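Local coordinates for DPS family protein (Vibrio cholerae O1 biovar El Tor, PDB 3IQ1) that probably oxidises and stores iron as a ferritin-like Dps protein, with twelve copies in the deposited assembly, at the interface of chains A and B and the interface of chains A and C. Sequence-based numbering; all coordinates share one arbitrary frame. Chains: chain A/B/C, DPS family protein.

Contact 1: the interface of chains A and B. Residues chain A 144-145, 148-149; chain B 9, 11, 73, 76, 135.
A:Glu148 reaches out of helix 134-158 and presents one carboxylate oxygen to the guanidinium of B:Arg73, a salt bridge in which both terminal nitrogens converge end-on on the same atom. OE1 of A:Glu148 lies 2.8 Å from NH1 and 2.8 Å from NH2 of B:Arg73, almost in the guanidinium plane, and the two donors approach it from the same face of the carboxylate. NH1 meets OE1 on its anti side, 28° out of the carboxylate plane, while NH2 comes from further above that plane (43°). B:Arg73 gets there by a bend at chi2 (70°), and its guanidinium lies over the backbone of B:Gly135, whose carbonyl carbon sits 3.4 Å above the plane.

The other oxygen, OE2 of A:Glu148, turns to a water 2.6 Å away that also bonds the amide N of B:Gly135. Two more waters link NH1 of B:Arg73 and O of B:Gly135 to the carbonyl and NE of A:Arg145. B:Ile9 crosses A:Glu148 at about a right angle, its CD1 3.7 Å from CD of the carboxylate, while CG2 of B:Thr76 packs 3.7 Å from CB of A:Glu148. The site ties A's last helix to B's helices 49-76 and 134-158 and N-terminal segment, and probably helps hold neighbouring subunits in the shell.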
ATOM      1  N   ILE A 144       4.909 -18.000  25.747  1.00  4.90           N
ATOM      2  CA  ILE A 144       6.137 -18.109  26.517  1.00  4.40           C
ATOM      3  C   ILE A 144       7.302 -17.582  25.721  1.00  5.49           C
ATOM      4  O   ILE A 144       8.118 -16.809  26.226  1.00  4.57           O
ATOM      5  CB  ILE A 144       6.360 -19.603  26.972  1.00  4.63           C
ATOM      6  CG1 ILE A 144       5.349 -19.958  28.031  1.00  4.68           C
ATOM      7  CG2 ILE A 144       7.807 -19.886  27.496  1.00  6.81           C
ATOM      8  CD1 ILE A 144       5.210 -21.423  28.212  1.00  6.31           C
ATOM      9  N   ARG A 145       7.439 -18.028  24.483  1.00  5.76           N
ATOM     10  CA  ARG A 145       8.618 -17.619  23.716  1.00  5.33           C
ATOM     11  C   ARG A 145       8.652 -16.096  23.504  1.00  5.56           C
ATOM     12  O   ARG A 145       9.743 -15.483  23.586  1.00  5.14           O
ATOM     13  CB  ARG A 145       8.743 -18.398  22.403  1.00  5.92           C
ATOM     14  CG  ARG A 145       7.756 -18.022  21.390  1.00  7.57           C
ATOM     15  CD  ARG A 145       7.692 -19.054  20.250  1.00  8.77           C
ATOM     16  NE  ARG A 145       8.917 -19.019  19.470  1.00  8.71           N
ATOM     17  CZ  ARG A 145       9.039 -19.564  18.244  1.00 10.36           C
ATOM     18  NH1 ARG A 145       8.022 -20.182  17.664  1.00 13.57           N
ATOM     19  NH2 ARG A 145      10.164 -19.459  17.610  1.00 14.11           N
ATOM     20  N   GLU A 148       9.304 -14.361  27.133  1.00  5.04           N
ATOM     21  CA  GLU A 148      10.702 -14.539  27.516  1.00  5.47           C
ATOM     22  C   GLU A 148      11.591 -13.508  26.855  1.00  5.48           C
ATOM     23  O   GLU A 148      12.380 -12.867  27.546  1.00  5.18           O
ATOM     24  CB  GLU A 148      11.206 -15.945  27.259  1.00  5.34           C
ATOM     25  CG  GLU A 148      10.597 -17.003  28.165  1.00  5.05           C
ATOM     26  CD  GLU A 148      11.044 -18.407  27.849  1.00  6.13           C
ATOM     27  OE1 GLU A 148      11.431 -18.668  26.676  1.00  7.10           O
ATOM     28  OE2 GLU A 148      10.888 -19.329  28.688  1.00  5.83           O
ATOM     29  N   LYS A 149      11.399 -13.297  25.550  1.00  4.89           N
ATOM     30  CA  LYS A 149      12.140 -12.286  24.828  1.00  5.36           C
ATOM     31  C   LYS A 149      11.910 -10.888  25.453  1.00  5.57           C
ATOM     32  O   LYS A 149      12.844 -10.108  25.644  1.00  4.49           O
ATOM     33  CB  LYS A 149      11.788 -12.275  23.354  1.00  5.07           C
ATOM     34  CG  LYS A 149      12.621 -11.309  22.538  1.00  6.70           C
ATOM     35  CD  LYS A 149      12.151 -11.283  21.091  1.00 10.76           C
ATOM     36  CE  LYS A 149      12.806 -10.168  20.320  1.00 16.24           C
ATOM     37  NZ  LYS A 149      12.266 -10.097  18.892  1.00 18.20           N
TER
ATOM     38  N   ILE B   9      14.513 -15.026  33.192  1.00  6.52           N
ATOM     39  CA  ILE B   9      13.246 -15.568  32.648  1.00  7.17           C
ATOM     40  C   ILE B   9      12.668 -16.711  33.474  1.00  7.44           C
ATOM     41  O   ILE B   9      11.616 -17.258  33.114  1.00  9.50           O
ATOM     42  CB  ILE B   9      13.306 -15.966  31.132  1.00  7.88           C
ATOM     43  CG1 ILE B   9      14.288 -17.112  30.893  1.00  8.72           C
ATOM     44  CG2 ILE B   9      13.703 -14.687  30.346  1.00  7.76           C
ATOM     45  CD1 ILE B   9      14.258 -17.699  29.467  1.00 10.02           C
ATOM     46  N   LEU B  11      14.121 -19.740  34.305  1.00  9.23           N
ATOM     47  CA  LEU B  11      14.584 -21.093  34.066  1.00  9.62           C
ATOM     48  C   LEU B  11      15.856 -21.379  34.867  1.00  9.91           C
ATOM     49  O   LEU B  11      16.510 -20.491  35.387  1.00 11.55           O
ATOM     50  CB  LEU B  11      14.867 -21.310  32.576  1.00  9.82           C
ATOM     51  CG  LEU B  11      13.688 -21.052  31.630  1.00 10.85           C
ATOM     52  CD1 LEU B  11      14.158 -21.369  30.195  1.00 11.62           C
ATOM     53  CD2 LEU B  11      12.505 -21.902  31.927  1.00 11.47           C
ATOM     54  N   ARG B  73      17.898 -15.213  21.301  1.00  7.12           N
ATOM     55  CA  ARG B  73      17.562 -16.320  22.195  1.00  6.58           C
ATOM     56  C   ARG B  73      18.653 -16.546  23.240  1.00  6.80           C
ATOM     57  O   ARG B  73      18.334 -16.754  24.407  1.00  6.68           O
ATOM     58  CB  ARG B  73      17.253 -17.606  21.429  1.00  6.23           C
ATOM     59  CG  ARG B  73      16.750 -18.740  22.319  1.00  5.92           C
ATOM     60  CD  ARG B  73      15.364 -18.472  22.860  1.00  7.18           C
ATOM     61  NE  ARG B  73      15.006 -19.356  23.970  1.00  6.28           N
ATOM     62  CZ  ARG B  73      14.046 -19.089  24.852  1.00  7.98           C
ATOM     63  NH1 ARG B  73      13.316 -17.991  24.751  1.00  8.35           N
ATOM     64  NH2 ARG B  73      13.828 -19.921  25.860  1.00  7.60           N
ATOM     65  N   THR B  76      18.328 -13.945  25.780  1.00  5.60           N
ATOM     66  CA  THR B  76      17.128 -14.233  26.533  1.00  5.86           C
ATOM     67  C   THR B  76      17.382 -15.266  27.650  1.00  5.85           C
ATOM     68  O   THR B  76      16.743 -15.222  28.693  1.00  6.21           O
ATOM     69  CB  THR B  76      15.990 -14.654  25.582  1.00  4.53           C
ATOM     70  OG1 THR B  76      15.721 -13.516  24.704  1.00  6.58           O
ATOM     71  CG2 THR B  76      14.707 -15.051  26.290  1.00  4.76           C
ATOM     72  N   GLY B 135      10.667 -22.207  24.981  1.00  6.88           N
ATOM     73  CA  GLY B 135      11.078 -21.153  24.070  1.00  7.28           C
ATOM     74  C   GLY B 135      12.212 -21.542  23.141  1.00  6.70           C
ATOM     75  O   GLY B 135      12.231 -21.175  21.957  1.00  7.99           O
TER
HETATM   76  O   HOH W   1      11.287 -21.734  27.747  1.00  5.97           O
HETATM   77  O   HOH W   2      12.202 -16.319  22.599  1.00  8.54           O
HETATM   78  O   HOH W   3      11.683 -18.828  20.607  1.00 14.79           O

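Contact 2: the interface of chains A and C. Residues chain A 71-72, 75, 81; chain C 42-43, 53.
The methyl of A:Ala71 rests on the indole face of C:Trp42 at the two-fold interface of this ferritin-like Dps protein, the subunit pairing where the family builds its ferroxidase centre. CB of A:Ala71 stands 3.2 Å above the indole plane of C:Trp42, over the seam between the two rings and 3.5 Å from the centroid of each, in a close CH-pi contact. C:Trp42 buries more surface than any other residue of the patch.

A:Leu75, one helical turn further along helix 49-76, meets C:Trp42 nearer its root. Its side chain crosses that of the tryptophan at about a right angle, with CD1 of A:Leu75 3.3 Å from O and 3.9 Å from CB of C:Trp42. The sister branch CD2 turns to C:Asn43, whose amide ND2 also lies 3.9 Å from CD of A:Pro81; proline and asparagine slide past each other in opposite directions, touching by van der Waals contact.

Beside this largely apolar patch A:Glu72 and C:His53 meet tip to tip. OE2 of the extended A:Glu72 lies in the plane of the imidazole, at its edge, 3.2 Å from CE1 and 3.4 Å from NE2 of C:His53, with the carboxylate turned 31° from the ring. Their positions match the iron ligands that Dps proteins bring from opposite subunits, and the pair lacks a direct hydrogen bond here, an arrangement compatible with a shared metal.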
ATOM      1  N   ALA A  71      -9.539 -15.910  25.543  1.00  7.33           N
ATOM      2  CA  ALA A  71     -10.946 -16.062  25.727  1.00  6.96           C
ATOM      3  C   ALA A  71     -11.483 -17.046  24.694  1.00  6.51           C
ATOM      4  O   ALA A  71     -12.354 -17.882  24.997  1.00  7.12           O
ATOM      5  CB  ALA A  71     -11.661 -14.699  25.585  1.00  6.96           C
ATOM      6  N   GLU A  72     -10.959 -16.948  23.481  1.00  6.70           N
ATOM      7  CA  GLU A  72     -11.430 -17.795  22.383  1.00  7.04           C
ATOM      8  C   GLU A  72     -10.988 -19.216  22.572  1.00  6.26           C
ATOM      9  O   GLU A  72     -11.732 -20.086  22.229  1.00  6.71           O
ATOM     10  CB  GLU A  72     -11.059 -17.251  21.018  1.00  8.69           C
ATOM     11  CG  GLU A  72     -11.982 -16.052  20.791  1.00 12.53           C
ATOM     12  CD  GLU A  72     -11.937 -15.461  19.424  1.00 19.91           C
ATOM     13  OE1 GLU A  72     -11.085 -15.868  18.611  1.00 22.40           O
ATOM     14  OE2 GLU A  72     -12.759 -14.525  19.209  1.00 24.72           O
ATOM     15  N   LEU A  75     -13.479 -20.696  25.056  1.00  4.73           N
ATOM     16  CA  LEU A  75     -14.685 -20.979  24.322  1.00  3.90           C
ATOM     17  C   LEU A  75     -14.535 -22.233  23.459  1.00  4.23           C
ATOM     18  O   LEU A  75     -15.469 -23.045  23.368  1.00  5.17           O
ATOM     19  CB  LEU A  75     -15.043 -19.801  23.450  1.00  5.72           C
ATOM     20  CG  LEU A  75     -15.601 -18.595  24.212  1.00  7.72           C
ATOM     21  CD1 LEU A  75     -15.419 -17.322  23.340  1.00  7.75           C
ATOM     22  CD2 LEU A  75     -17.074 -18.778  24.646  1.00  7.87           C
ATOM     23  N   PRO A  81     -15.535 -18.078  29.257  1.00  6.26           N
ATOM     24  CA  PRO A  81     -14.480 -17.168  29.629  1.00  7.59           C
ATOM     25  C   PRO A  81     -15.018 -16.146  30.632  1.00  6.61           C
ATOM     26  O   PRO A  81     -16.088 -15.581  30.418  1.00  6.80           O
ATOM     27  CB  PRO A  81     -14.108 -16.485  28.302  1.00  7.86           C
ATOM     28  CG  PRO A  81     -15.325 -16.591  27.471  1.00  7.95           C
ATOM     29  CD  PRO A  81     -16.074 -17.807  27.918  1.00  7.85           C
TER
ATOM     30  N   TRP C  42     -17.613 -12.288  22.615  1.00  8.15           N
ATOM     31  CA  TRP C  42     -17.152 -13.624  22.932  1.00  8.66           C
ATOM     32  C   TRP C  42     -18.308 -14.621  23.009  1.00  8.66           C
ATOM     33  O   TRP C  42     -18.179 -15.768  22.546  1.00  8.78           O
ATOM     34  CB  TRP C  42     -16.391 -13.655  24.263  1.00  9.08           C
ATOM     35  CG  TRP C  42     -15.047 -13.035  24.219  1.00  7.26           C
ATOM     36  CD1 TRP C  42     -14.212 -12.911  23.116  1.00  9.50           C
ATOM     37  CD2 TRP C  42     -14.366 -12.416  25.303  1.00  6.80           C
ATOM     38  NE1 TRP C  42     -13.085 -12.227  23.467  1.00  9.23           N
ATOM     39  CE2 TRP C  42     -13.144 -11.918  24.801  1.00 10.29           C
ATOM     40  CE3 TRP C  42     -14.681 -12.198  26.635  1.00 10.89           C
ATOM     41  CZ2 TRP C  42     -12.226 -11.287  25.605  1.00 10.05           C
ATOM     42  CZ3 TRP C  42     -13.771 -11.527  27.447  1.00 11.09           C
ATOM     43  CH2 TRP C  42     -12.553 -11.073  26.917  1.00 11.12           C
ATOM     44  N   ASN C  43     -19.436 -14.186  23.563  1.00  8.32           N
ATOM     45  CA  ASN C  43     -20.501 -15.119  23.966  1.00  8.96           C
ATOM     46  C   ASN C  43     -21.687 -15.313  22.993  1.00  8.22           C
ATOM     47  O   ASN C  43     -22.561 -16.112  23.230  1.00  8.31           O
ATOM     48  CB  ASN C  43     -21.019 -14.720  25.349  1.00  9.40           C
ATOM     49  CG  ASN C  43     -19.920 -14.805  26.452  1.00  9.21           C
ATOM     50  OD1 ASN C  43     -19.863 -13.944  27.364  1.00 10.99           O
ATOM     51  ND2 ASN C  43     -19.052 -15.818  26.355  1.00  7.11           N
ATOM     52  N   HIS C  53     -20.369 -11.264  15.868  1.00  8.11           N
ATOM     53  CA  HIS C  53     -19.003 -11.400  16.413  1.00  9.65           C
ATOM     54  C   HIS C  53     -18.182 -10.271  15.786  1.00 10.12           C
ATOM     55  O   HIS C  53     -17.491  -9.532  16.485  1.00 10.87           O
ATOM     56  CB  HIS C  53     -18.515 -12.822  16.111  1.00  9.77           C
ATOM     57  CG  HIS C  53     -17.164 -13.181  16.597  1.00 11.42           C
ATOM     58  ND1 HIS C  53     -16.908 -13.571  17.898  1.00 16.73           N
ATOM     59  CD2 HIS C  53     -15.991 -13.305  15.930  1.00 14.62           C
ATOM     60  CE1 HIS C  53     -15.625 -13.875  18.016  1.00 14.80           C
ATOM     61  NE2 HIS C  53     -15.042 -13.716  16.844  1.00 17.35           N
TER

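Contact 3: the interface of chains A and B. Residues chain A 141, 145; chain B 134-135, 138-139, 142.
With CG between the backbone N and the carbonyl carbon (chi1 72°) and a bend at chi3, A:Arg145 swings its guanidinium along B's helix 134-158 to B:Asp142, while A:Ser141 turns OG anti to its own backbone N, toward B:Glu134. Here the last helices of two ferritin-like Dps subunits meet at an interface that is not an exact two-fold.

Arginine and aspartate meet tip to tip: NH1 and NH2 of A:Arg145 each donate to the one oxygen OD2 of B:Asp142, at 2.9 Å and 2.9 Å. Both reach OD2 from above the carboxylate, on the same face, and the two planes stand 38° apart. B:Ala138 supports the guanidinium from one face, its CB 3.5 Å above the plane and offset toward the rim. At the edge, CD1 of B:Leu139 comes in plane, 3.7 Å from NH2 of A:Arg145. Together these contacts would be expected to restrict the rotation of the group.

One turn earlier, OG of A:Ser141 donates a hydrogen bond of 2.7 Å to OE2 of B:Glu134, using the oxygen's anti lone pair. A bend at chi2 (61°) brings the glutamate's carboxylate to that hydroxyl, and CG of B:Glu134 packs 3.8 Å from CB of A:Ser141.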
ATOM      1  N   SER A 141       3.051 -22.131  24.173  1.00  5.27           N
ATOM      2  CA  SER A 141       4.376 -22.097  23.609  1.00  5.55           C
ATOM      3  C   SER A 141       4.654 -20.722  22.967  1.00  6.06           C
ATOM      4  O   SER A 141       5.713 -20.104  23.171  1.00  4.78           O
ATOM      5  CB  SER A 141       4.498 -23.185  22.569  1.00  7.00           C
ATOM      6  OG  SER A 141       5.763 -23.182  21.963  1.00  8.47           O
ATOM      7  N   ARG A 145       7.439 -18.028  24.483  1.00  5.76           N
ATOM      8  CA  ARG A 145       8.618 -17.619  23.716  1.00  5.33           C
ATOM      9  C   ARG A 145       8.652 -16.096  23.504  1.00  5.56           C
ATOM     10  O   ARG A 145       9.743 -15.483  23.586  1.00  5.14           O
ATOM     11  CB  ARG A 145       8.743 -18.398  22.403  1.00  5.92           C
ATOM     12  CG  ARG A 145       7.756 -18.022  21.390  1.00  7.57           C
ATOM     13  CD  ARG A 145       7.692 -19.054  20.250  1.00  8.77           C
ATOM     14  NE  ARG A 145       8.917 -19.019  19.470  1.00  8.71           N
ATOM     15  CZ  ARG A 145       9.039 -19.564  18.244  1.00 10.36           C
ATOM     16  NH1 ARG A 145       8.022 -20.182  17.664  1.00 13.57           N
ATOM     17  NH2 ARG A 145      10.164 -19.459  17.610  1.00 14.11           N
TER
ATOM     18  N   GLU B 134      10.770 -24.604  26.604  1.00  7.67           N
ATOM     19  CA  GLU B 134       9.843 -24.468  25.464  1.00  7.55           C
ATOM     20  C   GLU B 134      10.225 -23.340  24.483  1.00  6.88           C
ATOM     21  O   GLU B 134      10.045 -23.498  23.292  1.00  7.47           O
ATOM     22  CB  GLU B 134       8.421 -24.227  25.953  1.00  8.88           C
ATOM     23  CG  GLU B 134       7.387 -24.173  24.856  1.00  8.74           C
ATOM     24  CD  GLU B 134       7.313 -25.483  24.054  1.00 12.58           C
ATOM     25  OE1 GLU B 134       7.654 -26.574  24.619  1.00 12.57           O
ATOM     26  OE2 GLU B 134       6.928 -25.384  22.868  1.00  9.95           O
ATOM     27  N   GLY B 135      10.667 -22.207  24.981  1.00  6.88           N
ATOM     28  CA  GLY B 135      11.078 -21.153  24.070  1.00  7.28           C
ATOM     29  C   GLY B 135      12.212 -21.542  23.141  1.00  6.70           C
ATOM     30  O   GLY B 135      12.231 -21.175  21.957  1.00  7.99           O
ATOM     31  N   ALA B 138      10.765 -24.286  20.688  1.00  5.90           N
ATOM     32  CA  ALA B 138       9.890 -23.726  19.654  1.00  6.30           C
ATOM     33  C   ALA B 138      10.699 -23.092  18.523  1.00  7.06           C
ATOM     34  O   ALA B 138      10.337 -23.222  17.350  1.00  7.41           O
ATOM     35  CB  ALA B 138       8.893 -22.734  20.252  1.00  7.10           C
ATOM     36  N   LEU B 139      11.822 -22.433  18.869  1.00  6.19           N
ATOM     37  CA  LEU B 139      12.724 -21.859  17.878  1.00  6.70           C
ATOM     38  C   LEU B 139      13.317 -22.932  17.012  1.00  6.87           C
ATOM     39  O   LEU B 139      13.307 -22.828  15.766  1.00  6.89           O
ATOM     40  CB  LEU B 139      13.806 -21.021  18.533  1.00  7.01           C
ATOM     41  CG  LEU B 139      14.630 -20.169  17.602  1.00  8.08           C
ATOM     42  CD1 LEU B 139      13.802 -19.120  16.907  1.00 10.82           C
ATOM     43  CD2 LEU B 139      15.800 -19.535  18.435  1.00 11.52           C
ATOM     44  N   ASP B 142      10.701 -24.344  14.513  1.00  6.84           N
ATOM     45  CA  ASP B 142      10.536 -23.445  13.343  1.00  6.85           C
ATOM     46  C   ASP B 142      11.693 -23.633  12.345  1.00  7.26           C
ATOM     47  O   ASP B 142      11.482 -23.715  11.111  1.00  7.78           O
ATOM     48  CB  ASP B 142      10.527 -21.983  13.778  1.00  7.98           C
ATOM     49  CG  ASP B 142       9.236 -21.557  14.497  1.00 10.23           C
ATOM     50  OD1 ASP B 142       8.250 -22.299  14.494  1.00 14.21           O
ATOM     51  OD2 ASP B 142       9.226 -20.411  14.985  1.00 13.77           O
TER
HETATM   52  O   HOH W   4      11.683 -18.828  20.607  1.00 14.79           O

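Contacts 1 and 3 are neighbouring parts of one A-B interface, their C-alpha centres about 8 Å apart, sharing A:Arg145 and B:Gly135; both rely on helix 134-158 of each chain. The C-alpha centre of contact 2, at the A-C interface, is about 28 Å from that of contact 1 and about 26 Å from that of contact 3. There chain A offers helix 49-76 and the loop after it, against helices 13-43 and 49-76 of chain C. Helix 49-76 thus serves both interfaces: the two-fold pairing carries the presumed iron site, while the salt-bridged A-B patches would join such pairs into the twelve-subunit assembly.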